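Long-range contacts in Rd1NTF2_05_I64F_A80G_T94P_D101K_L106W (Synthetic construct, PDB 6W3F), which is a de novo designed NTF2-like protein with no known natural function, probably built to present a pocket: residues L77-E82 and L96-R101; D28-N33 and H44-A49; A60-F65 and R84-G89. All coordinates share one frame; numbering follows the deposited sequence.

In the fold
Contacts 1 and 3 share strand 76-87 and join it to its two neighbours in the same sheet, strand 90-103 and strand 62-73. They touch where F65 packs on G81 and L96. Contact 1 is partly buried, with leucine, methionine and phenylalanine side chains under helix 6-20 and R78, Q80, E97 and V99 on the other face. Contact 3 lies at the surface, where a bulge, an aspartate bond to the chain leaving the strand and several polar side chains accompany the regular strand pairing. Contact 2, also partly buried, is about 24 Å from contact 3, centre to centre, across the middle of the chain; there an arginine and a methionine join a chain corner to a helix start.

Contact 1. Residues L77-E82 and L96-R101; sequences LRMQGE and LEMVFR
L77 lies alongside F100, both side chains pointing the same way, and its CD2 rests 3.9 Å from F100 CD1. Their backbones form a hydrogen-bonded antiparallel pair, with F100 N to L77 O at 2.7 Å, and the M79–M98 and G81–L96 pairs repeat the pattern. M79 holds CG between its own N and carbonyl carbon (chi1 60°), 4.1 Å from M98 O. Beyond it, M79 SD meets M98 CE at 3.9 Å and approaches the F100 ring obliquely, 5.4 Å from its centroid, a Met-aromatic contact. M98 CE lies at the edge of that ring, in its plane. Helix 6-20 covers this face through T6, A7, I10 and I11.

R78, Q80, E97 and V99 occupy the other face. R78 NE and E97 OE2 form only a long salt bridge of 4.0 Å, the oxygen well out of the guanidinium plane, while V99 CG2 sits 3.8 Å from R78 NE. Q80 lays CD and NE2 beside L96 O, each 3.8 Å away; an alanine here would probably leave one side of that carbonyl uncovered and open a gap beside E97 CB. This antiparallel hairpin, its apolar face under helix 6-20, belongs to the curved sheet of the NTF2-like fold.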
ATOM      1  N   LEU A  77      -1.767 -11.164  -6.006  1.00 37.36           N
ATOM      2  CA  LEU A  77      -2.124  -9.948  -6.723  1.00 36.58           C
ATOM      3  C   LEU A  77      -0.928  -9.013  -6.777  1.00 33.41           C
ATOM      4  O   LEU A  77      -0.359  -8.658  -5.745  1.00 37.72           O
ATOM      5  CB  LEU A  77      -3.330  -9.278  -6.068  1.00 37.44           C
ATOM      6  CG  LEU A  77      -3.937  -8.102  -6.830  1.00 33.97           C
ATOM      7  CD1 LEU A  77      -5.360  -7.934  -6.360  1.00 38.97           C
ATOM      8  CD2 LEU A  77      -3.146  -6.867  -6.584  1.00 37.76           C
ATOM      9  N   ARG A  78      -0.569  -8.580  -7.989  1.00 31.63           N
ATOM     10  CA  ARG A  78       0.473  -7.581  -8.170  1.00 31.83           C
ATOM     11  C   ARG A  78      -0.126  -6.365  -8.872  1.00 31.10           C
ATOM     12  O   ARG A  78      -0.886  -6.515  -9.834  1.00 30.67           O
ATOM     13  CB  ARG A  78       1.634  -8.172  -8.971  1.00 56.63           C
ATOM     14  CG  ARG A  78       2.710  -7.171  -9.371  1.00 56.98           C
ATOM     15  CD  ARG A  78       3.913  -7.886  -9.994  1.00 57.89           C
ATOM     16  NE  ARG A  78       4.457  -8.861  -9.052  1.00 58.65           N
ATOM     17  CZ  ARG A  78       5.382  -9.771  -9.338  1.00 59.54           C
ATOM     18  NH1 ARG A  78       5.895  -9.850 -10.562  1.00 59.79           N
ATOM     19  NH2 ARG A  78       5.785 -10.609  -8.389  1.00 60.27           N
ATOM     20  N   MET A  79       0.172  -5.174  -8.364  1.00 32.61           N
ATOM     21  CA  MET A  79      -0.275  -3.953  -9.021  1.00 35.92           C
ATOM     22  C   MET A  79       0.847  -2.925  -9.017  1.00 39.09           C
ATOM     23  O   MET A  79       1.675  -2.880  -8.120  1.00 35.55           O
ATOM     24  CB  MET A  79      -1.547  -3.388  -8.388  1.00 33.86           C
ATOM     25  CG  MET A  79      -1.429  -3.033  -6.934  1.00 40.51           C
ATOM     26  SD  MET A  79      -2.923  -2.295  -6.205  1.00 45.70           S
ATOM     27  CE  MET A  79      -4.152  -3.483  -6.767  1.00 45.88           C
ATOM     28  N   GLN A  80       0.884  -2.129 -10.082  1.00 30.74           N
ATOM     29  CA  GLN A  80       1.914  -1.136 -10.341  1.00 37.58           C
ATOM     30  C   GLN A  80       1.161   0.127 -10.737  1.00 32.68           C
ATOM     31  O   GLN A  80       0.185   0.063 -11.500  1.00 34.80           O
ATOM     32  CB  GLN A  80       2.867  -1.597 -11.456  1.00 40.23           C
ATOM     33  CG  GLN A  80       4.267  -0.968 -11.460  1.00 48.40           C
ATOM     34  CD  GLN A  80       4.286   0.532 -11.753  1.00 56.03           C
ATOM     35  OE1 GLN A  80       3.367   1.081 -12.374  1.00 55.70           O
ATOM     36  NE2 GLN A  80       5.345   1.203 -11.300  1.00 53.91           N
ATOM     37  N   GLY A  81       1.569   1.256 -10.185  1.00 32.48           N
ATOM     38  CA  GLY A  81       0.844   2.466 -10.465  1.00 31.97           C
ATOM     39  C   GLY A  81       1.614   3.672  -9.998  1.00 33.36           C
ATOM     40  O   GLY A  81       2.784   3.583  -9.614  1.00 34.85           O
ATOM     41  N   GLU A  82       0.940   4.807 -10.057  1.00 30.57           N
ATOM     42  CA  GLU A  82       1.525   6.078  -9.683  1.00 30.93           C
ATOM     43  C   GLU A  82       0.833   6.583  -8.425  1.00 30.86           C
ATOM     44  O   GLU A  82      -0.394   6.712  -8.393  1.00 29.85           O
ATOM     45  CB  GLU A  82       1.396   7.075 -10.826  1.00 39.07           C
ATOM     46  CG  GLU A  82       1.926   8.423 -10.490  1.00 45.75           C
ATOM     47  CD  GLU A  82       2.183   9.222 -11.750  1.00 47.11           C
ATOM     48  OE1 GLU A  82       3.201   8.959 -12.436  1.00 45.56           O
ATOM     49  OE2 GLU A  82       1.338  10.078 -12.054  1.00 43.06           O
ATOM     50  N   LEU A  96       4.746   3.178  -7.657  1.00 28.61           N
ATOM     51  CA  LEU A  96       4.533   2.253  -6.540  1.00 28.40           C
ATOM     52  C   LEU A  96       4.165   0.892  -7.112  1.00 28.70           C
ATOM     53  O   LEU A  96       3.347   0.810  -8.033  1.00 30.15           O
ATOM     54  CB  LEU A  96       3.432   2.766  -5.606  1.00 28.27           C
ATOM     55  CG  LEU A  96       2.939   1.783  -4.530  1.00 29.15           C
ATOM     56  CD1 LEU A  96       4.085   1.585  -3.568  1.00 28.63           C
ATOM     57  CD2 LEU A  96       1.720   2.295  -3.840  1.00 32.58           C
ATOM     58  N   GLU A  97       4.783  -0.160  -6.583  1.00 27.55           N
ATOM     59  CA  GLU A  97       4.428  -1.534  -6.890  1.00 27.59           C
ATOM     60  C   GLU A  97       4.101  -2.233  -5.562  1.00 27.57           C
ATOM     61  O   GLU A  97       4.804  -2.038  -4.569  1.00 27.89           O
ATOM     62  CB  GLU A  97       5.550  -2.273  -7.582  1.00 28.21           C
ATOM     63  CG  GLU A  97       5.143  -3.722  -7.948  1.00 38.35           C
ATOM     64  CD  GLU A  97       6.282  -4.581  -8.505  1.00 48.19           C
ATOM     65  OE1 GLU A  97       7.394  -4.585  -7.918  1.00 49.99           O
ATOM     66  OE2 GLU A  97       6.050  -5.268  -9.525  1.00 51.32           O
ATOM     67  N   MET A  98       3.027  -3.001  -5.545  1.00 28.61           N
ATOM     68  CA  MET A  98       2.636  -3.748  -4.342  1.00 28.96           C
ATOM     69  C   MET A  98       2.245  -5.160  -4.741  1.00 30.75           C
ATOM     70  O   MET A  98       1.685  -5.387  -5.820  1.00 30.83           O
ATOM     71  CB  MET A  98       1.477  -3.068  -3.632  1.00 28.18           C
ATOM     72  CG  MET A  98       1.828  -1.717  -3.047  1.00 28.97           C
ATOM     73  SD  MET A  98       0.489  -1.063  -2.075  1.00 43.35           S
ATOM     74  CE  MET A  98      -0.791  -0.887  -3.299  1.00 46.19           C
ATOM     75  N   VAL A  99       2.578  -6.116  -3.881  1.00 28.17           N
ATOM     76  CA  VAL A  99       2.234  -7.512  -4.081  1.00 28.41           C
ATOM     77  C   VAL A  99       1.413  -7.955  -2.873  1.00 28.69           C
ATOM     78  O   VAL A  99       1.805  -7.701  -1.732  1.00 29.20           O
ATOM     79  CB  VAL A  99       3.494  -8.381  -4.241  1.00 31.72           C
ATOM     80  CG1 VAL A  99       3.136  -9.842  -4.500  1.00 31.52           C
ATOM     81  CG2 VAL A  99       4.367  -7.834  -5.360  1.00 34.43           C
ATOM     82  N   PHE A 100       0.278  -8.583  -3.137  1.00 28.57           N
ATOM     83  CA  PHE A 100      -0.670  -9.023  -2.123  1.00 29.00           C
ATOM     84  C   PHE A 100      -0.826 -10.539  -2.202  1.00 29.42           C
ATOM     85  O   PHE A 100      -0.709 -11.147  -3.265  1.00 29.96           O
ATOM     86  CB  PHE A 100      -2.061  -8.353  -2.298  1.00 28.76           C
ATOM     87  CG  PHE A 100      -2.065  -6.864  -2.100  1.00 28.97           C
ATOM     88  CD1 PHE A 100      -1.645  -6.015  -3.122  1.00 28.00           C
ATOM     89  CD2 PHE A 100      -2.532  -6.303  -0.915  1.00 30.44           C
ATOM     90  CE1 PHE A 100      -1.672  -4.645  -2.954  1.00 31.02           C
ATOM     91  CE2 PHE A 100      -2.546  -4.938  -0.737  1.00 30.68           C
ATOM     92  CZ  PHE A 100      -2.123  -4.095  -1.793  1.00 33.12           C
ATOM     93  N   ARG A 101      -1.111 -11.165  -1.062  1.00 32.29           N
ATOM     94  CA  ARG A 101      -1.383 -12.592  -1.015  1.00 31.13           C
ATOM     95  C   ARG A 101      -2.638 -12.794  -0.170  1.00 33.93           C
ATOM     96  O   ARG A 101      -2.773 -12.205   0.908  1.00 38.24           O
ATOM     97  CB  ARG A 101      -0.199 -13.375  -0.430  1.00 44.07           C
ATOM     98  CG  ARG A 101      -0.283 -14.894  -0.581  1.00 44.41           C
ATOM     99  CD  ARG A 101       0.284 -15.386  -1.913  1.00 43.98           C
TER

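Contact 2. Residues D28-N33 and H44-A49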
ATOM      1  N   ASP A  28      -2.530  -4.622  10.488  1.00 36.64           N
ATOM      2  CA  ASP A  28      -3.477  -5.682  10.176  1.00 38.83           C
ATOM      3  C   ASP A  28      -3.537  -5.994   8.693  1.00 35.00           C
ATOM      4  O   ASP A  28      -4.008  -7.069   8.316  1.00 36.61           O
ATOM      5  CB  ASP A  28      -4.868  -5.268  10.673  1.00 50.94           C
ATOM      6  CG  ASP A  28      -5.948  -6.289  10.334  1.00 65.20           C
ATOM      7  OD1 ASP A  28      -6.088  -7.288  11.079  1.00 70.30           O
ATOM      8  OD2 ASP A  28      -6.667  -6.086   9.326  1.00 69.94           O
ATOM      9  N   GLN A  29      -3.090  -5.077   7.844  1.00 40.59           N
ATOM     10  CA  GLN A  29      -3.136  -5.296   6.412  1.00 37.83           C
ATOM     11  C   GLN A  29      -1.890  -5.972   5.878  1.00 35.78           C
ATOM     12  O   GLN A  29      -1.862  -6.309   4.688  1.00 37.77           O
ATOM     13  CB  GLN A  29      -3.348  -3.946   5.723  1.00 34.83           C
ATOM     14  CG  GLN A  29      -4.610  -3.224   6.125  1.00 32.00           C
ATOM     15  CD  GLN A  29      -5.869  -4.014   5.848  1.00 41.47           C
ATOM     16  OE1 GLN A  29      -5.979  -4.686   4.824  1.00 51.78           O
ATOM     17  NE2 GLN A  29      -6.823  -3.960   6.766  1.00 50.94           N
ATOM     18  N   MET A  30      -0.879  -6.186   6.725  1.00 34.77           N
ATOM     19  CA  MET A  30       0.436  -6.629   6.291  1.00 30.90           C
ATOM     20  C   MET A  30       0.713  -8.089   6.599  1.00 33.57           C
ATOM     21  O   MET A  30       0.332  -8.598   7.660  1.00 34.96           O
ATOM     22  CB  MET A  30       1.507  -5.771   6.968  1.00 34.18           C
ATOM     23  CG  MET A  30       1.514  -4.332   6.436  1.00 35.21           C
ATOM     24  SD  MET A  30       2.568  -3.348   7.411  1.00 38.79           S
ATOM     25  CE  MET A  30       2.700  -1.910   6.323  1.00 53.81           C
ATOM     26  N   ASP A  31       1.419  -8.751   5.684  1.00 30.81           N
ATOM     27  CA  ASP A  31       2.017 -10.042   5.995  1.00 32.53           C
ATOM     28  C   ASP A  31       2.979  -9.867   7.172  1.00 31.94           C
ATOM     29  O   ASP A  31       3.572  -8.793   7.335  1.00 30.00           O
ATOM     30  CB  ASP A  31       2.769 -10.586   4.784  1.00 28.31           C
ATOM     31  CG  ASP A  31       3.168 -12.034   4.941  1.00 30.95           C
ATOM     32  OD1 ASP A  31       2.360 -12.905   4.580  1.00 34.57           O
ATOM     33  OD2 ASP A  31       4.303 -12.321   5.366  1.00 33.37           O
ATOM     34  N   PRO A  32       3.147 -10.896   8.025  1.00 30.83           N
ATOM     35  CA  PRO A  32       4.128 -10.754   9.111  1.00 34.18           C
ATOM     36  C   PRO A  32       5.525 -10.473   8.603  1.00 30.37           C
ATOM     37  O   PRO A  32       6.287  -9.750   9.262  1.00 33.21           O
ATOM     38  CB  PRO A  32       4.053 -12.111   9.864  1.00 34.32           C
ATOM     39  CG  PRO A  32       2.724 -12.648   9.569  1.00 39.92           C
ATOM     40  CD  PRO A  32       2.352 -12.140   8.166  1.00 30.66           C
ATOM     41  N   ASN A  33       5.894 -11.014   7.445  1.00 31.59           N
ATOM     42  CA  ASN A  33       7.208 -10.775   6.860  1.00 26.81           C
ATOM     43  C   ASN A  33       7.158  -9.797   5.688  1.00 28.78           C
ATOM     44  O   ASN A  33       7.974  -9.910   4.775  1.00 26.81           O
ATOM     45  CB  ASN A  33       7.817 -12.098   6.417  1.00 27.51           C
ATOM     46  CG  ASN A  33       8.306 -12.920   7.595  1.00 29.41           C
ATOM     47  OD1 ASN A  33       8.932 -12.396   8.487  1.00 30.39           O
ATOM     48  ND2 ASN A  33       7.976 -14.193   7.611  1.00 29.59           N
ATOM     49  N   HIS A  44      11.785  -4.356   7.143  1.00 39.88           N
ATOM     50  CA  HIS A  44      11.309  -5.732   7.181  1.00 38.36           C
ATOM     51  C   HIS A  44      10.371  -5.936   8.356  1.00 36.38           C
ATOM     52  O   HIS A  44      10.627  -5.421   9.447  1.00 40.15           O
ATOM     53  CB  HIS A  44      12.458  -6.729   7.305  1.00 42.50           C
ATOM     54  CG  HIS A  44      13.216  -6.922   6.036  1.00 46.16           C
ATOM     55  ND1 HIS A  44      12.867  -7.873   5.107  1.00 41.58           N
ATOM     56  CD2 HIS A  44      14.300  -6.287   5.537  1.00 46.39           C
ATOM     57  CE1 HIS A  44      13.713  -7.827   4.095  1.00 44.87           C
ATOM     58  NE2 HIS A  44      14.591  -6.870   4.331  1.00 48.82           N
ATOM     59  N   GLY A  45       9.277  -6.631   8.120  1.00 33.30           N
ATOM     60  CA  GLY A  45       8.394  -7.009   9.229  1.00 35.43           C
ATOM     61  C   GLY A  45       7.211  -6.053   9.354  1.00 34.18           C
ATOM     62  O   GLY A  45       7.295  -4.837   9.185  1.00 33.95           O
ATOM     63  N   ARG A  46       6.093  -6.637   9.780  1.00 44.62           N
ATOM     64  CA  ARG A  46       4.825  -5.936   9.916  1.00 44.77           C
ATOM     65  C   ARG A  46       4.935  -4.766  10.887  1.00 50.28           C
ATOM     66  O   ARG A  46       4.521  -3.648  10.572  1.00 51.67           O
ATOM     67  CB  ARG A  46       3.771  -6.954  10.374  1.00 49.45           C
ATOM     68  CG  ARG A  46       2.380  -6.449  10.493  1.00 50.57           C
ATOM     69  CD  ARG A  46       1.740  -6.945  11.782  1.00 54.18           C
ATOM     70  NE  ARG A  46       1.710  -8.398  11.960  1.00 50.42           N
ATOM     71  CZ  ARG A  46       0.766  -9.198  11.470  1.00 54.79           C
ATOM     72  NH1 ARG A  46      -0.214  -8.695  10.726  1.00 56.37           N
ATOM     73  NH2 ARG A  46       0.805 -10.503  11.714  1.00 50.96           N
ATOM     74  N   GLU A  47       5.502  -4.990  12.066  1.00 54.23           N
ATOM     75  CA  GLU A  47       5.543  -3.930  13.070  1.00 59.29           C
ATOM     76  C   GLU A  47       6.393  -2.753  12.596  1.00 54.26           C
ATOM     77  O   GLU A  47       5.986  -1.585  12.710  1.00 46.97           O
ATOM     78  CB  GLU A  47       6.054  -4.497  14.396  1.00 70.41           C
ATOM     79  CG  GLU A  47       6.288  -3.459  15.468  1.00 75.55           C
ATOM     80  CD  GLU A  47       7.638  -2.796  15.321  1.00 85.98           C
ATOM     81  OE1 GLU A  47       8.598  -3.495  14.931  1.00 89.78           O
ATOM     82  OE2 GLU A  47       7.737  -1.574  15.576  1.00 92.04           O
ATOM     83  N   HIS A  48       7.590  -3.034  12.064  1.00 47.87           N
ATOM     84  CA  HIS A  48       8.453  -1.949  11.593  1.00 46.92           C
ATOM     85  C   HIS A  48       7.841  -1.229  10.397  1.00 44.86           C
ATOM     86  O   HIS A  48       7.839   0.005  10.339  1.00 44.27           O
ATOM     87  CB  HIS A  48       9.833  -2.483  11.219  1.00 51.48           C
ATOM     88  CG  HIS A  48      10.561  -3.119  12.359  1.00 60.63           C
ATOM     89  ND1 HIS A  48      10.534  -4.476  12.595  1.00 60.88           N
ATOM     90  CD2 HIS A  48      11.317  -2.579  13.343  1.00 60.88           C
ATOM     91  CE1 HIS A  48      11.249  -4.747  13.675  1.00 63.68           C
ATOM     92  NE2 HIS A  48      11.739  -3.612  14.144  1.00 65.53           N
ATOM     93  N   ALA A  49       7.312  -1.986   9.431  1.00 43.09           N
ATOM     94  CA  ALA A  49       6.807  -1.386   8.202  1.00 42.32           C
ATOM     95  C   ALA A  49       5.609  -0.487   8.467  1.00 44.42           C
ATOM     96  O   ALA A  49       5.499   0.609   7.899  1.00 47.52           O
ATOM     97  CB  ALA A  49       6.428  -2.485   7.208  1.00 39.62           C
TER
HETATM   98  O   HOH W   1      10.675  -9.577   5.257  1.00 55.32           O
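R46 buries more surface than any other residue here, running its side chain past M30 and P32. Its CG, anti to the backbone N (chi1 -176°), packs 3.7 Å from M30 CB, and its CB lies 3.6 Å from D31 O. Farther out, R46 NH2 comes alongside P32 CG at 3.6 Å, and P32 CA stands over one face of the guanidinium, toward its rim. R46 NH1 is near M30 O, but at an angle too poor for a hydrogen bond; it donates instead to R27 O. The backbone contributes one direct bond, R46 N to P32 O at 3.2 Å, with the donor 47° above the carbonyl plane.

M30 carries the buried side of the contact. Its extended chain takes SD to 3.7 Å from R46 O and CE to 3.9 Å from A49 CB, and the side chain also touches A50 and L53 of the same helix.

Around this shell, D31 OD2 accepts from N33 N at 2.9 Å, an Asx turn that shapes the corner presenting P32 O. A water links N33 O to H44 ND1. D28, whose CA lies near R46 NH1, uses OD2 for a salt bridge with K106. G45 occupies the N-cap position, and its O receives A49 N at 2.9 Å. The helix that starts here follows the first β-hairpin, as the third helix does in the NTF2-like α+β fold.

Contact 3. Residues A60-F65 and R84-G89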
ATOM      1  N   ALA A  60       1.629  13.944   3.976  1.00 46.34           N
ATOM      2  CA  ALA A  60       0.893  14.021   2.710  1.00 44.42           C
ATOM      3  C   ALA A  60      -0.456  14.694   2.916  1.00 42.84           C
ATOM      4  O   ALA A  60      -1.405  14.077   3.406  1.00 41.43           O
ATOM      5  CB  ALA A  60       0.718  12.628   2.112  1.00 43.34           C
ATOM      6  N   ASP A  61      -0.567  15.961   2.472  1.00 39.11           N
ATOM      7  CA  ASP A  61      -1.855  16.651   2.513  1.00 36.43           C
ATOM      8  C   ASP A  61      -2.920  15.899   1.720  1.00 35.17           C
ATOM      9  O   ASP A  61      -4.114  16.017   2.016  1.00 40.65           O
ATOM     10  CB  ASP A  61      -1.758  18.073   1.929  1.00 42.14           C
ATOM     11  CG  ASP A  61      -0.688  18.916   2.571  1.00 46.42           C
ATOM     12  OD1 ASP A  61      -0.134  18.526   3.626  1.00 41.18           O
ATOM     13  OD2 ASP A  61      -0.403  19.997   1.995  1.00 43.34           O
ATOM     14  N   HIS A  62      -2.516  15.220   0.650  1.00 35.49           N
ATOM     15  CA  HIS A  62      -3.399  14.381  -0.144  1.00 36.30           C
ATOM     16  C   HIS A  62      -2.566  13.231  -0.668  1.00 39.10           C
ATOM     17  O   HIS A  62      -1.402  13.422  -1.038  1.00 35.14           O
ATOM     18  CB  HIS A  62      -4.036  15.100  -1.336  1.00 39.90           C
ATOM     19  CG  HIS A  62      -4.685  14.170  -2.321  1.00 41.06           C
ATOM     20  ND1 HIS A  62      -5.970  13.697  -2.159  1.00 43.85           N
ATOM     21  CD2 HIS A  62      -4.224  13.613  -3.466  1.00 44.70           C
ATOM     22  CE1 HIS A  62      -6.277  12.902  -3.167  1.00 43.05           C
ATOM     23  NE2 HIS A  62      -5.234  12.832  -3.975  1.00 40.15           N
ATOM     24  N   ILE A  63      -3.163  12.049  -0.704  1.00 34.19           N
ATOM     25  CA  ILE A  63      -2.495  10.877  -1.247  1.00 36.55           C
ATOM     26  C   ILE A  63      -3.516  10.123  -2.087  1.00 36.16           C
ATOM     27  O   ILE A  63      -4.660   9.930  -1.668  1.00 36.89           O
ATOM     28  CB  ILE A  63      -1.900  10.026  -0.108  1.00 40.75           C
ATOM     29  CG1 ILE A  63      -1.092   8.858  -0.675  1.00 48.69           C
ATOM     30  CG2 ILE A  63      -3.000   9.562   0.827  1.00 41.83           C
ATOM     31  CD1 ILE A  63      -0.280   8.131   0.398  1.00 46.96           C
ATOM     32  N   SER A  64      -3.123   9.741  -3.288  1.00 34.28           N
ATOM     33  CA  SER A  64      -3.950   8.910  -4.144  1.00 34.86           C
ATOM     34  C   SER A  64      -3.051   7.966  -4.918  1.00 36.63           C
ATOM     35  O   SER A  64      -1.827   8.124  -4.933  1.00 37.92           O
ATOM     36  CB  SER A  64      -4.793   9.757  -5.115  1.00 41.16           C
ATOM     37  OG  SER A  64      -3.977  10.666  -5.822  1.00 43.75           O
ATOM     38  N   PHE A  65      -3.671   6.966  -5.556  1.00 34.15           N
ATOM     39  CA  PHE A  65      -2.964   5.967  -6.335  1.00 34.05           C
ATOM     40  C   PHE A  65      -3.758   5.666  -7.594  1.00 38.43           C
ATOM     41  O   PHE A  65      -4.958   5.377  -7.522  1.00 39.49           O
ATOM     42  CB  PHE A  65      -2.749   4.692  -5.533  1.00 31.76           C
ATOM     43  CG  PHE A  65      -2.119   3.563  -6.312  1.00 33.52           C
ATOM     44  CD1 PHE A  65      -0.762   3.536  -6.543  1.00 38.53           C
ATOM     45  CD2 PHE A  65      -2.884   2.511  -6.779  1.00 43.05           C
ATOM     46  CE1 PHE A  65      -0.175   2.481  -7.230  1.00 39.95           C
ATOM     47  CE2 PHE A  65      -2.296   1.440  -7.466  1.00 43.05           C
ATOM     48  CZ  PHE A  65      -0.949   1.434  -7.686  1.00 41.09           C
ATOM     49  N   ARG A  84       0.190   9.790  -6.269  1.00 34.37           N
ATOM     50  CA  ARG A  84       0.235  11.244  -6.294  1.00 42.55           C
ATOM     51  C   ARG A  84       0.167  11.757  -4.866  1.00 41.55           C
ATOM     52  O   ARG A  84      -0.837  11.537  -4.184  1.00 39.25           O
ATOM     53  CB  ARG A  84      -0.902  11.844  -7.116  1.00 62.08           C
ATOM     54  CG  ARG A  84      -0.950  13.364  -6.999  1.00 62.37           C
ATOM     55  CD  ARG A  84      -1.820  13.984  -8.083  1.00 61.86           C
ATOM     56  NE  ARG A  84      -3.225  13.619  -7.925  1.00 61.01           N
ATOM     57  CZ  ARG A  84      -4.192  14.022  -8.744  1.00 60.57           C
ATOM     58  NH1 ARG A  84      -3.902  14.794  -9.780  1.00 60.86           N
ATOM     59  NH2 ARG A  84      -5.447  13.645  -8.531  1.00 59.96           N
ATOM     60  N   ILE A  85       1.219  12.453  -4.437  1.00 37.09           N
ATOM     61  CA  ILE A  85       1.304  13.068  -3.123  1.00 40.14           C
ATOM     62  C   ILE A  85       1.236  14.580  -3.278  1.00 43.13           C
ATOM     63  O   ILE A  85       1.912  15.149  -4.132  1.00 42.18           O
ATOM     64  CB  ILE A  85       2.623  12.693  -2.417  1.00 34.27           C
ATOM     65  CG1 ILE A  85       2.734  11.181  -2.254  1.00 38.37           C
ATOM     66  CG2 ILE A  85       2.703  13.413  -1.085  1.00 42.68           C
ATOM     67  CD1 ILE A  85       1.760  10.601  -1.262  1.00 40.56           C
ATOM     68  N   VAL A  86       0.470  15.236  -2.418  1.00 39.05           N
ATOM     69  CA  VAL A  86       0.448  16.696  -2.355  1.00 39.81           C
ATOM     70  C   VAL A  86       0.933  17.125  -0.976  1.00 45.07           C
ATOM     71  O   VAL A  86       0.452  16.616   0.044  1.00 43.64           O
ATOM     72  CB  VAL A  86      -0.957  17.252  -2.656  1.00 35.21           C
ATOM     73  CG1 VAL A  86      -1.022  18.750  -2.447  1.00 45.95           C
ATOM     74  CG2 VAL A  86      -1.338  16.897  -4.075  1.00 34.60           C
ATOM     75  N   HIS A  87       1.902  18.041  -0.946  1.00 41.33           N
ATOM     76  CA  HIS A  87       2.414  18.561   0.309  1.00 46.69           C
ATOM     77  C   HIS A  87       2.608  20.063   0.193  1.00 48.76           C
ATOM     78  O   HIS A  87       3.443  20.523  -0.591  1.00 38.18           O
ATOM     79  CB  HIS A  87       3.740  17.907   0.699  1.00 40.91           C
ATOM     80  CG  HIS A  87       4.350  18.517   1.922  1.00 50.80           C
ATOM     81  ND1 HIS A  87       3.959  18.168   3.200  1.00 51.72           N
ATOM     82  CD2 HIS A  87       5.299  19.471   2.066  1.00 51.61           C
ATOM     83  CE1 HIS A  87       4.655  18.873   4.077  1.00 53.86           C
ATOM     84  NE2 HIS A  87       5.474  19.672   3.415  1.00 55.76           N
ATOM     85  N   ASN A  88       1.848  20.821   0.981  1.00 43.09           N
ATOM     86  CA  ASN A  88       1.931  22.279   0.960  1.00 46.37           C
ATOM     87  C   ASN A  88       1.888  22.796  -0.476  1.00 44.10           C
ATOM     88  O   ASN A  88       2.766  23.537  -0.927  1.00 42.95           O
ATOM     89  CB  ASN A  88       3.189  22.757   1.685  1.00 52.72           C
ATOM     90  CG  ASN A  88       3.174  24.263   1.960  1.00 57.68           C
ATOM     91  OD1 ASN A  88       2.116  24.885   2.026  1.00 47.72           O
ATOM     92  ND2 ASN A  88       4.353  24.847   2.114  1.00 59.44           N
ATOM     93  N   GLY A  89       0.869  22.354  -1.224  1.00 53.09           N
ATOM     94  CA  GLY A  89       0.628  22.841  -2.571  1.00 53.20           C
ATOM     95  C   GLY A  89       1.497  22.239  -3.658  1.00 53.84           C
ATOM     96  O   GLY A  89       1.222  22.468  -4.839  1.00 57.04           O
TER
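S64 and R84 exchange two backbone hydrogen bonds, S64 N to R84 O at 3.0 Å and R84 N to S64 O at 2.9 Å, where strands 62-65 and 84-87 run antiparallel with 173° between their directions. I63 and I85 form the non-hydrogen-bonded pair that follows. At H62 and V86 the pattern changes: V86 N still donates well to H62 O, but V86 O receives two weak bonds, from H62 N and from D61 N.

Two residues, D61 and H62, thus face a single V86, a classic β bulge near the end of the hairpin made by strands 62-73 and 76-87. D61 then reaches across to the chain leaving the partner strand, where its OD2 accepts from N88 N at 2.6 Å; this donor comes from above the carboxylate plane, 42° out of it. H87 directs ND1 to R59 O, just before the bulge.

On one face I63 and I85 lie side by side, pointing the same way. I85 turns CD1 (chi2 -69°) to within 3.4 Å of I63 CG1, a close approach for two carbons, while its CG2 meets A60 CB at 3.8 Å. On the other face, H62 CB packs 4.0 Å from V86 CB. S64 OG touches R84 CB at 3.5 Å and sits beside the rim of the R84 guanidinium, close to level with it. The same hydroxyl shares a hydrogen bond with H62 NE2, tying the imidazole to its own strand, and R19 of helix 6-20 donates to I63 O.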